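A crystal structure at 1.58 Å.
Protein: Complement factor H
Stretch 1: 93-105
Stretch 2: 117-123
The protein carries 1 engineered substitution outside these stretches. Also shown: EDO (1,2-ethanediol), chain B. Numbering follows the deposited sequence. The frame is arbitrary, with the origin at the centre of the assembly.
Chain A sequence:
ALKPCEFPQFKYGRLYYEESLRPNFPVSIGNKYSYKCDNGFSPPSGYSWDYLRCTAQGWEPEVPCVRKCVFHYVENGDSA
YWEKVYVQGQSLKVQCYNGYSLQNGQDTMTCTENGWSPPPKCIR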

# COMPACT_ATOMS: atom_id res chain seq x y z
N LYS A 93 7.06 12.04 -10.72
CA LYS A 93 7.29 13.42 -11.13
C LYS A 93 6.02 13.89 -11.79
O LYS A 93 5.50 13.25 -12.71
N VAL A 94 5.48 15.01 -11.30
CA VAL A 94 4.26 15.60 -11.83
C VAL A 94 4.65 16.67 -12.86
O VAL A 94 5.60 17.41 -12.64
N GLN A 95 3.87 16.77 -13.90
CA GLN A 95 4.04 17.71 -15.00
C GLN A 95 3.13 18.91 -14.73
O GLN A 95 1.93 18.82 -14.97
N CYS A 96 3.69 19.99 -14.20
CA CYS A 96 2.97 21.26 -13.97
C CYS A 96 3.00 22.10 -15.26
O CYS A 96 3.87 21.90 -16.10
N TYR A 97 2.07 23.06 -15.37
CA TYR A 97 2.01 23.98 -16.54
C TYR A 97 2.19 25.45 -16.20
O TYR A 97 1.94 25.86 -15.08
N ASN A 98 2.55 26.25 -17.22
CA ASN A 98 2.58 27.71 -17.24
C ASN A 98 3.25 28.46 -16.09
O ASN A 98 2.75 29.52 -15.68
N GLY A 99 4.40 27.98 -15.64
CA GLY A 99 5.11 28.64 -14.55
C GLY A 99 4.63 28.23 -13.17
O GLY A 99 5.19 28.70 -12.17
N TYR A 100 3.62 27.31 -13.09
CA TYR A 100 3.18 26.79 -11.80
C TYR A 100 4.11 25.63 -11.44
O TYR A 100 4.76 25.05 -12.31
N SER A 101 4.18 25.31 -10.17
CA SER A 101 5.02 24.21 -9.70
C SER A 101 4.50 23.65 -8.40
O SER A 101 3.60 24.22 -7.78
N LEU A 102 5.14 22.57 -7.93
CA LEU A 102 4.83 21.98 -6.63
C LEU A 102 5.71 22.60 -5.52
O LEU A 102 5.59 22.19 -4.36
N GLN A 103 6.62 23.56 -5.87
CA GLN A 103 7.48 24.27 -4.93
C GLN A 103 8.48 23.39 -4.18
O GLN A 103 8.72 23.59 -2.99
N ASN A 104 9.06 22.40 -4.86
CA ASN A 104 10.05 21.55 -4.22
C ASN A 104 11.20 21.20 -5.16
O ASN A 104 11.86 20.16 -4.98
N GLY A 105 11.43 22.07 -6.15
CA GLY A 105 12.51 21.97 -7.12
C GLY A 105 12.22 21.06 -8.29
O GLY A 105 12.20 21.49 -9.44
N SER A 117 2.72 14.08 -0.65
CA SER A 117 3.43 15.30 -0.22
C SER A 117 4.43 15.72 -1.27
O SER A 117 5.34 14.96 -1.62
N PRO A 118 4.27 16.95 -1.75
CA PRO A 118 3.14 17.86 -1.49
C PRO A 118 1.91 17.33 -2.24
O PRO A 118 2.05 16.35 -2.99
N PRO A 119 0.73 17.93 -2.09
CA PRO A 119 -0.44 17.48 -2.86
C PRO A 119 -0.30 17.77 -4.35
O PRO A 119 0.47 18.66 -4.76
N PRO A 120 -1.10 17.06 -5.17
CA PRO A 120 -1.06 17.25 -6.63
C PRO A 120 -1.77 18.52 -7.08
O PRO A 120 -2.79 18.50 -7.77
N LYS A 121 -1.23 19.64 -6.64
CA LYS A 121 -1.73 20.97 -6.94
C LYS A 121 -0.53 21.84 -7.33
O LYS A 121 0.32 22.14 -6.49
N CYS A 122 -0.44 22.21 -8.61
CA CYS A 122 0.65 23.07 -9.07
C CYS A 122 0.20 24.53 -8.80
O CYS A 122 -0.90 24.91 -9.21
N ILE A 123 1.05 25.30 -8.13
CA ILE A 123 0.74 26.68 -7.72
C ILE A 123 1.80 27.70 -8.13
O ILE A 123 2.95 27.36 -8.38

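Small extracellular domains often lack the bulk for a large hydrophobic core and rely instead on a disulfide wrapped in a few apolar side chains, with backbone hydrogen bonds fixing the register around it. These two stretches of complement factor H illustrate the principle. At the centre, C96 SG and C122 SG are bonded at 2.0 Å, with a chi3 of -74° and both cysteines in the m rotamer. C96 points toward the other stretch, whereas C122 leaves its backbone sideways, and C122 is the residue most covered by its partner stretch.

Apolar groups gather around the sulfur. V94, in the t rotamer, points toward the second stretch and brings CG1 to 4.3 Å from C122 SG. L102 starts sideways, but its chi1 m, chi2 t conformation carries the end of the side chain nearer: L102 CD2 lies 4.0 Å from C122 SG and 3.4 Å from K121 O, so this methyl touches both the disulfide and the backbone beside it. Further along, L102 CB packs 3.9 Å from P118 CG. P118 follows a cis peptide bond and directs its C-gamma endo ring toward the first stretch, where P118 CD also meets N104 ND2 at 3.4 Å. Y100, chi1 m, points inward as well; its CB is 3.7 Å from C122 CB, while the edge of its ring approaches the terminal backbone of the second stretch, with Y100 CD1 3.3 Å from I123 C.

Outside this apolar cluster, main-chain polarity takes over. S101 and I123 exchange a reciprocal pair of hydrogen bonds, S101 N to I123 O at 3.0 Å and I123 N to S101 O at 2.8 Å, both nearly straight. The S101 side chain, a p rotamer, points away from the second stretch and serves its own instead: S101 OG accepts from Q103 N at 3.0 Å.

At the edge, Q103 (chi1 m, chi2 m) sends its amide back across the gap. Its CG packs 3.9 Å from I123 CG1, and Q103 NE2 makes a weak hydrogen bond to I123 O at 3.4 Å. The same carbonyl accepts a hydrogen bond from a water, whose oxygen lies 2.8 Å from I123 O and which also donates to G99 O at 2.9 Å, bridging the stretches. A 1,2-ethanediol, probably from the crystallisation liquor, binds only the first of the two stretches: EDO O2 donates to K93 O at 2.8 Å, and Q95 N donates to EDO O1 at 3.0 Å.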

# COMPACT_ATOMS: atom_id res chain seq x y z
CB LYS A 93 8.46 13.56 -12.09
CG LYS A 93 8.89 15.01 -12.27
CD LYS A 93 10.03 15.10 -13.26
CE LYS A 93 10.44 16.53 -13.51
NZ LYS A 93 11.38 17.05 -12.46
CB VAL A 94 3.47 16.18 -10.65
CG1 VAL A 94 2.23 16.95 -11.09
CG2 VAL A 94 3.09 15.08 -9.68
CB GLN A 95 3.68 17.00 -16.33
CG GLN A 95 3.44 17.88 -17.54
CD GLN A 95 4.74 18.30 -18.13
OE1 GLN A 95 5.31 17.58 -18.95
NE2 GLN A 95 5.24 19.45 -17.71
CB CYS A 96 3.57 22.03 -12.81
SG CYS A 96 3.40 21.21 -11.22
CB TYR A 97 0.64 23.85 -17.22
CG TYR A 97 0.34 22.50 -17.83
CD1 TYR A 97 1.25 21.88 -18.69
CD2 TYR A 97 -0.91 21.92 -17.70
CE1 TYR A 97 0.94 20.66 -19.31
CE2 TYR A 97 -1.22 20.70 -18.29
CZ TYR A 97 -0.29 20.07 -19.09
OH TYR A 97 -0.59 18.85 -19.67
CB ASN A 98 1.13 28.23 -17.40
CG ASN A 98 0.27 27.44 -18.38
OD1 ASN A 98 0.68 27.14 -19.51
ND2 ASN A 98 -0.96 27.11 -17.97
CB TYR A 100 1.74 26.26 -11.85
CG TYR A 100 0.69 27.33 -12.08
CD1 TYR A 100 0.39 28.25 -11.08
CD2 TYR A 100 -0.06 27.36 -13.24
CE1 TYR A 100 -0.59 29.22 -11.27
CE2 TYR A 100 -1.06 28.32 -13.43
CZ TYR A 100 -1.31 29.25 -12.45
OH TYR A 100 -2.26 30.23 -12.62
CB SER A 101 6.46 24.68 -9.49
OG SER A 101 6.60 25.38 -8.26
CB LEU A 102 5.06 20.46 -6.65
CG LEU A 102 4.18 19.63 -7.57
CD1 LEU A 102 4.41 18.14 -7.29
CD2 LEU A 102 2.68 19.88 -7.36
CB GLN A 103 6.64 25.05 -3.90
CG GLN A 103 5.55 25.91 -4.50
CD GLN A 103 6.07 27.20 -5.09
OE1 GLN A 103 7.06 27.79 -4.62
NE2 GLN A 103 5.40 27.69 -6.11
CB ASN A 104 9.38 20.31 -3.63
CG ASN A 104 8.68 19.46 -4.67
OD1 ASN A 104 8.64 19.80 -5.85
ND2 ASN A 104 8.14 18.35 -4.24
CB SER A 117 4.14 15.16 1.11
OG SER A 117 4.43 16.46 1.61
CB PRO A 118 3.64 19.18 -2.07
CG PRO A 118 4.49 18.79 -3.19
CD PRO A 118 5.14 17.48 -2.81
CB PRO A 119 -1.59 18.32 -2.28
CG PRO A 119 -1.10 18.83 -0.99
CD PRO A 119 0.36 19.07 -1.23
CB PRO A 120 -1.76 16.00 -7.16
CG PRO A 120 -2.68 15.60 -6.10
CD PRO A 120 -2.03 15.97 -4.80
CB LYS A 121 -2.45 21.53 -5.70
CG LYS A 121 -3.14 22.87 -5.90
CD LYS A 121 -4.01 23.21 -4.69
CE LYS A 121 -4.65 24.57 -4.76
NZ LYS A 121 -5.55 24.81 -3.59
CB CYS A 122 0.93 22.84 -10.55
SG CYS A 122 1.37 21.12 -10.95
CB ILE A 123 0.53 26.72 -6.19
CG1 ILE A 123 1.81 26.37 -5.41
CG2 ILE A 123 -0.63 25.81 -5.77
CD1 ILE A 123 1.78 26.74 -3.93
C1 EDO B . 1.71 13.84 -15.02
O1 EDO B . 1.50 14.92 -14.10
C2 EDO B . 3.17 13.42 -15.04
O2 EDO B . 3.31 12.31 -14.16
O HOH W 1 5.08 28.88 -9.31